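Side-chain contacts in shikimate 5-dehydrogenase AroE (5-dehydroshikimate reductase) (Mycobacterium tuberculosis, PDB 4P4G), which probably catalyses the NADP-dependent interconversion of 3-dehydroshikimate and shikimate, the fourth of seven steps in the biosynthesis of chorismate: residues H119-G124 with G202-I207; T145-N150 with G176-A181; A46-V51 with L73-E78. All coordinates share one frame; numbering follows the deposited sequence.

From the N terminus, the first loop is closed in the substrate-binding domain, where contact 3 brings helix 69-75 back against helix 48-53 after a passage through strand 59-64. The chain then enters the nucleotide-binding domain. Contact 1 opens there on strand 119-123 and closes at 202-207, and inside its loop contact 2 joins the neighbouring strand 143-148 to helix 178-184. The two nested contacts touch, with centres about 8 Å apart, and share one parallel sheet, tying strands to the helical layer over one of its faces. Contact 3 stands apart from both, its centre about 33 Å from that of contact 1 and on the opposite side of the chain's centre from contact 1.

Contact 1: H119-G124 with G202-I207; sequences HALVLG and GTLAAI
In the Rossmann-type nucleotide-binding domain, L121 and L123 of strand 119-123 turn their side chains to the same face of the parallel sheet and meet L204 of helix 201-204. The contact is purely apolar and buried. L123 and L204 reach toward each other tip to tip, with L123 CD1 lying 3.7 Å from L204 CD1. Both leucines carry CG beside the backbone N and anti to the carbonyl carbon (chi1 -50° for L123 and -60° for L204), which points their branched ends at each other. The second methyl of L204 serves the other strand leucine, more loosely: L121 CD2 is 4.3 Å from L204 CD2. L204 thus touches both strand leucines. V182 of helix 178-184 touches both L121 and L204, and L188 of the adjacent strand 187-190 touches both strand leucines. V122, between them, faces the other side of the sheet and packs on helix 129-139. The strand leads into G124, which fits the first glycine of a GxGxxA pattern, as in Rossmann dinucleotide-binding folds. A type I turn from L204 to I207 follows on the helical side, with I207 N hydrogen-bonded to L204 O at 3.1 Å.

Contact 2: T145-N150 with G176-A181; sequences TVVARN and GGLADA. With SO4 (sulfate ion), chain J.
V147 and L178 make a buried apolar contact on a strand that runs, within two residues, into a bound sulfate ion, so one short segment serves both the core and an anion site. The two side chains cross at about a right angle. L178 CD1 comes up between the branches of V147, 4.0 Å from V147 CG2 and 4.1 Å from V147 CG1, so that one leucine methyl meets both valine methyls. One helical turn further on, A181 CB faces T145 CG2 at 4.2 Å. L121 of the adjoining strand touches T145, V147 and A181, while L204 covers L178 from helix 201-204. This is the Rossmann arrangement, in which helix 178-184 lies over strands 143-148 and 119-123 on its way from strand 167-172 to strand 187-190.

Just past A148 the backbone itself grips the sulfate. R149 N donates to O1 of the ion over 3.0 Å, nearly straight at 169°, and N150 N donates to O2 over 3.1 Å at 150°. The R149 side chain, bent at chi3 (-78°), turns back to the ion. Its NE makes two weak bonds, one to sulfate O1 at 3.4 Å, in the guanidinium plane at its edge, and a more bent one to sulfate O3 at 3.1 Å. S125 OG adds another hydrogen bond. Although the sulfate probably came from the crystallisation liquor, its place after the second strand of the nucleotide-binding domain is consistent with the site that holds the 2'-phosphate of NADP in relatives. N150 is also the N-cap of helix 151-163, its OD1 accepting a hydrogen bond from K153 N.

Contact 3: A46-V51 with L73-E78; sequences AELPVV and LRFADE
P49 of helix 48-53 and F75, the last residue of helix 69-75, bring the two backbones nearest, with their CA atoms 6.3 Å apart. F75 carries most of the contact. Its CG stands anti to the backbone N (chi1 169°), which extends the ring toward L48 and P49. There F75 CD1 lies 3.8 Å from P49 CA and 3.9 Å from P49 CB, the proline coming at the ring obliquely. L48 reaches the base of the same side chain: its CD2 methyl is 4.0 Å from F75 CB and 4.1 Å from F75 CG. Both segments belong to the substrate-binding domain, in which these helices pack together beside the mixed sheet. The L48 side chain is about 11 Å from the bound shikimate, but helix 69-75 begins at K69, a residue of the shikimate pocket. F75 also rests on L92 of strand 91-95, and its ring meets that of W99 with the planes at about 50°. L48 is buried, whereas P49 is exposed. The ring also reaches the P49 backbone, F75 CE1 lying 3.8 Å from P49 O.

Contact 1: H119-G124 with G202-I207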
# COMPACT_ATOMS: atom_id res chain seq x y z
N HIS A 119 -2.10 -6.69 19.33
CA HIS A 119 -0.95 -7.29 18.67
C HIS A 119 -1.24 -7.42 17.19
O HIS A 119 -2.35 -7.80 16.81
CB HIS A 119 -0.66 -8.67 19.27
CG HIS A 119 -0.64 -8.68 20.76
ND1 HIS A 119 0.35 -8.08 21.50
CD2 HIS A 119 -1.49 -9.24 21.66
CE1 HIS A 119 0.11 -8.25 22.79
NE2 HIS A 119 -1.00 -8.96 22.91
N ALA A 120 -0.25 -7.10 16.35
CA ALA A 120 -0.45 -7.15 14.91
C ALA A 120 0.65 -7.96 14.24
O ALA A 120 1.73 -8.14 14.80
CB ALA A 120 -0.48 -5.75 14.32
N LEU A 121 0.36 -8.44 13.03
CA LEU A 121 1.32 -9.17 12.22
C LEU A 121 1.40 -8.48 10.87
O LEU A 121 0.38 -8.06 10.31
CB LEU A 121 0.82 -10.60 12.04
CG LEU A 121 1.72 -11.81 11.92
CD1 LEU A 121 2.66 -11.88 13.09
CD2 LEU A 121 0.84 -13.05 11.92
N VAL A 122 2.61 -8.35 10.33
CA VAL A 122 2.79 -7.81 8.99
C VAL A 122 3.56 -8.84 8.20
O VAL A 122 4.62 -9.28 8.64
CB VAL A 122 3.60 -6.49 8.99
CG1 VAL A 122 4.09 -6.13 7.58
CG2 VAL A 122 2.76 -5.35 9.59
N LEU A 123 3.04 -9.23 7.05
CA LEU A 123 3.76 -10.15 6.18
C LEU A 123 4.46 -9.42 5.05
O LEU A 123 3.83 -8.65 4.32
CB LEU A 123 2.82 -11.17 5.56
CG LEU A 123 1.88 -11.92 6.48
CD1 LEU A 123 1.14 -12.97 5.68
CD2 LEU A 123 2.64 -12.53 7.63
N GLY A 124 5.76 -9.68 4.92
CA GLY A 124 6.53 -9.17 3.80
C GLY A 124 7.55 -8.12 4.20
O GLY A 124 7.51 -7.61 5.31
N GLY A 202 -3.17 -22.04 6.09
CA GLY A 202 -3.74 -22.85 7.16
C GLY A 202 -3.31 -22.37 8.53
O GLY A 202 -4.08 -22.37 9.49
N THR A 203 -2.05 -21.94 8.63
CA THR A 203 -1.50 -21.42 9.87
C THR A 203 -2.02 -20.01 10.16
O THR A 203 -2.35 -19.68 11.31
CB THR A 203 0.03 -21.41 9.82
OG1 THR A 203 0.50 -22.76 9.67
CG2 THR A 203 0.62 -20.82 11.10
N LEU A 204 -2.10 -19.19 9.12
CA LEU A 204 -2.54 -17.81 9.24
C LEU A 204 -4.07 -17.66 9.39
O LEU A 204 -4.55 -16.62 9.82
CB LEU A 204 -2.06 -17.00 8.04
CG LEU A 204 -0.55 -16.88 7.79
CD1 LEU A 204 -0.32 -16.35 6.38
CD2 LEU A 204 0.10 -15.99 8.83
N ALA A 205 -4.82 -18.71 9.05
CA ALA A 205 -6.28 -18.63 8.94
C ALA A 205 -6.96 -18.20 10.23
O ALA A 205 -8.08 -17.68 10.21
CB ALA A 205 -6.86 -19.95 8.47
N ALA A 206 -6.28 -18.43 11.36
CA ALA A 206 -6.84 -18.15 12.68
C ALA A 206 -6.83 -16.68 13.08
O ALA A 206 -7.30 -16.34 14.17
CB ALA A 206 -6.13 -18.99 13.73
N ILE A 207 -6.30 -15.81 12.23
CA ILE A 207 -6.23 -14.38 12.57
C ILE A 207 -7.63 -13.77 12.55
O ILE A 207 -8.42 -14.06 11.65
CB ILE A 207 -5.28 -13.62 11.62
CG1 ILE A 207 -4.87 -12.27 12.21
CG2 ILE A 207 -5.90 -13.42 10.24
CD1 ILE A 207 -3.73 -12.38 13.20

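Contact 2: T145-N150 with G176-A181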
# COMPACT_ATOMS: atom_id res chain seq x y z
N THR A 145 4.65 -8.01 14.90
CA THR A 145 5.60 -9.04 14.50
C THR A 145 5.72 -9.00 12.97
O THR A 145 4.71 -9.04 12.26
CB THR A 145 5.15 -10.44 15.00
OG1 THR A 145 5.13 -10.46 16.44
CG2 THR A 145 6.10 -11.54 14.50
N VAL A 146 6.94 -8.88 12.46
CA VAL A 146 7.19 -8.88 11.02
C VAL A 146 7.60 -10.27 10.58
O VAL A 146 8.56 -10.84 11.11
CB VAL A 146 8.31 -7.89 10.66
CG1 VAL A 146 8.69 -8.01 9.17
CG2 VAL A 146 7.89 -6.47 10.99
N VAL A 147 6.87 -10.83 9.63
CA VAL A 147 7.17 -12.16 9.10
C VAL A 147 7.56 -11.98 7.64
O VAL A 147 6.77 -11.52 6.83
CB VAL A 147 5.93 -13.09 9.15
CG1 VAL A 147 6.31 -14.51 8.73
CG2 VAL A 147 5.32 -13.10 10.54
N ALA A 148 8.78 -12.35 7.29
CA ALA A 148 9.21 -12.19 5.91
C ALA A 148 10.25 -13.23 5.54
O ALA A 148 10.83 -13.87 6.42
CB ALA A 148 9.76 -10.79 5.67
N ARG A 149 10.48 -13.38 4.24
CA ARG A 149 11.49 -14.31 3.76
C ARG A 149 12.87 -13.69 3.86
O ARG A 149 13.87 -14.38 4.02
CB ARG A 149 11.20 -14.72 2.31
CG ARG A 149 9.90 -15.49 2.12
CD ARG A 149 9.63 -15.77 0.65
NE ARG A 149 9.10 -14.59 -0.03
CZ ARG A 149 8.91 -14.51 -1.34
NH1 ARG A 149 9.20 -15.55 -2.12
NH2 ARG A 149 8.42 -13.40 -1.88
N ASN A 150 12.93 -12.36 3.75
CA ASN A 150 14.21 -11.66 3.77
C ASN A 150 14.50 -11.11 5.17
O ASN A 150 14.01 -10.05 5.54
CB ASN A 150 14.20 -10.52 2.74
CG ASN A 150 15.56 -9.89 2.54
OD1 ASN A 150 16.32 -9.71 3.49
ND2 ASN A 150 15.87 -9.54 1.30
N GLY A 176 9.22 -22.32 12.76
CA GLY A 176 8.35 -22.91 13.76
C GLY A 176 7.69 -21.93 14.71
O GLY A 176 7.01 -22.33 15.66
N GLY A 177 7.86 -20.64 14.45
CA GLY A 177 7.31 -19.63 15.34
C GLY A 177 6.05 -18.97 14.81
O GLY A 177 5.41 -18.19 15.52
N LEU A 178 5.68 -19.28 13.57
CA LEU A 178 4.55 -18.59 12.95
C LEU A 178 3.23 -18.83 13.69
O LEU A 178 2.47 -17.90 13.92
CB LEU A 178 4.43 -18.98 11.47
CG LEU A 178 3.36 -18.23 10.69
CD1 LEU A 178 3.54 -16.72 10.81
CD2 LEU A 178 3.39 -18.63 9.22
N ALA A 179 2.97 -20.07 14.09
CA ALA A 179 1.72 -20.41 14.78
C ALA A 179 1.53 -19.60 16.07
O ALA A 179 0.44 -19.08 16.33
CB ALA A 179 1.66 -21.90 15.07
N ASP A 180 2.58 -19.50 16.86
CA ASP A 180 2.52 -18.73 18.10
C ASP A 180 2.37 -17.22 17.83
O ASP A 180 1.70 -16.51 18.58
CB ASP A 180 3.74 -19.02 18.97
CG ASP A 180 3.76 -20.46 19.49
OD1 ASP A 180 2.67 -21.03 19.72
OD2 ASP A 180 4.87 -21.02 19.66
N ALA A 181 2.99 -16.74 16.76
CA ALA A 181 2.85 -15.34 16.37
C ALA A 181 1.41 -15.02 15.98
O ALA A 181 0.87 -13.96 16.33
CB ALA A 181 3.81 -15.01 15.24
S SO4 J . 9.48 -11.09 1.55
O1 SO4 J . 8.62 -12.06 2.23
O2 SO4 J . 10.65 -10.76 2.37
O3 SO4 J . 9.96 -11.68 0.29
O4 SO4 J . 8.73 -9.87 1.20

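Contact 3: A46-V51 with L73-E78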
# COMPACT_ATOMS: atom_id res chain seq x y z
N ALA A 46 14.16 -0.15 -12.28
CA ALA A 46 15.32 0.41 -12.97
C ALA A 46 14.91 1.48 -13.97
O ALA A 46 15.63 2.46 -14.16
CB ALA A 46 16.10 -0.69 -13.67
N GLU A 47 13.75 1.27 -14.57
CA GLU A 47 13.27 2.13 -15.65
C GLU A 47 12.60 3.41 -15.13
O GLU A 47 12.45 4.37 -15.87
CB GLU A 47 12.30 1.34 -16.54
CG GLU A 47 12.94 0.18 -17.32
CD GLU A 47 12.83 -1.18 -16.60
OE1 GLU A 47 13.03 -1.24 -15.36
OE2 GLU A 47 12.55 -2.19 -17.29
N LEU A 48 12.20 3.42 -13.86
CA LEU A 48 11.42 4.54 -13.33
C LEU A 48 12.02 5.94 -13.57
O LEU A 48 11.31 6.84 -14.02
CB LEU A 48 11.04 4.30 -11.85
CG LEU A 48 10.10 5.31 -11.19
CD1 LEU A 48 9.26 4.63 -10.12
CD2 LEU A 48 10.88 6.47 -10.57
N PRO A 49 13.33 6.14 -13.27
CA PRO A 49 13.87 7.49 -13.47
C PRO A 49 13.81 7.96 -14.92
O PRO A 49 13.59 9.15 -15.15
CB PRO A 49 15.33 7.36 -13.03
CG PRO A 49 15.33 6.21 -12.07
CD PRO A 49 14.30 5.26 -12.61
N VAL A 50 14.01 7.06 -15.88
CA VAL A 50 13.97 7.46 -17.29
C VAL A 50 12.52 7.70 -17.76
O VAL A 50 12.25 8.64 -18.52
CB VAL A 50 14.69 6.45 -18.19
CG1 VAL A 50 14.43 6.77 -19.66
CG2 VAL A 50 16.19 6.49 -17.92
N VAL A 51 11.60 6.87 -17.29
CA VAL A 51 10.19 7.09 -17.59
C VAL A 51 9.69 8.43 -17.02
O VAL A 51 9.17 9.28 -17.76
CB VAL A 51 9.33 5.93 -17.07
CG1 VAL A 51 7.85 6.27 -17.17
CG2 VAL A 51 9.65 4.64 -17.85
N LEU A 73 11.10 6.86 -4.15
CA LEU A 73 11.63 7.68 -3.06
C LEU A 73 12.99 8.27 -3.44
O LEU A 73 13.24 9.46 -3.24
CB LEU A 73 11.77 6.86 -1.78
CG LEU A 73 12.20 7.71 -0.58
CD1 LEU A 73 10.99 8.15 0.19
CD2 LEU A 73 13.18 6.96 0.32
N ARG A 74 13.86 7.43 -3.99
CA ARG A 74 15.19 7.90 -4.34
C ARG A 74 15.18 8.94 -5.45
O ARG A 74 16.03 9.85 -5.49
CB ARG A 74 16.06 6.72 -4.78
CG ARG A 74 16.41 5.77 -3.65
CD ARG A 74 17.45 4.78 -4.13
NE ARG A 74 17.04 4.03 -5.31
CZ ARG A 74 16.47 2.83 -5.27
NH1 ARG A 74 16.21 2.25 -4.11
NH2 ARG A 74 16.15 2.21 -6.40
N PHE A 75 14.24 8.79 -6.38
CA PHE A 75 14.19 9.64 -7.57
C PHE A 75 13.82 11.07 -7.21
O PHE A 75 14.37 12.03 -7.77
CB PHE A 75 13.18 9.07 -8.57
CG PHE A 75 12.86 10.01 -9.70
CD1 PHE A 75 13.75 10.15 -10.77
CD2 PHE A 75 11.68 10.74 -9.71
CE1 PHE A 75 13.46 11.02 -11.82
CE2 PHE A 75 11.39 11.61 -10.75
CZ PHE A 75 12.28 11.74 -11.81
N ALA A 76 12.88 11.22 -6.28
CA ALA A 76 12.39 12.53 -5.88
C ALA A 76 13.47 13.37 -5.21
O ALA A 76 14.28 12.87 -4.44
CB ALA A 76 11.21 12.38 -4.94
N ASP A 77 13.46 14.67 -5.49
CA ASP A 77 14.43 15.57 -4.86
C ASP A 77 13.90 16.17 -3.55
O ASP A 77 14.68 16.71 -2.75
CB ASP A 77 14.85 16.66 -5.83
CG ASP A 77 13.69 17.22 -6.61
OD1 ASP A 77 13.33 16.66 -7.68
OD2 ASP A 77 13.12 18.23 -6.15
N GLU A 78 12.59 16.09 -3.33
CA GLU A 78 11.98 16.46 -2.05
C GLU A 78 11.16 15.28 -1.60
O GLU A 78 10.61 14.57 -2.43
CB GLU A 78 10.98 17.61 -2.18
CG GLU A 78 11.44 18.94 -2.72
CD GLU A 78 10.25 19.90 -2.80
OE1 GLU A 78 10.22 20.76 -3.71
OE2 GLU A 78 9.34 19.78 -1.96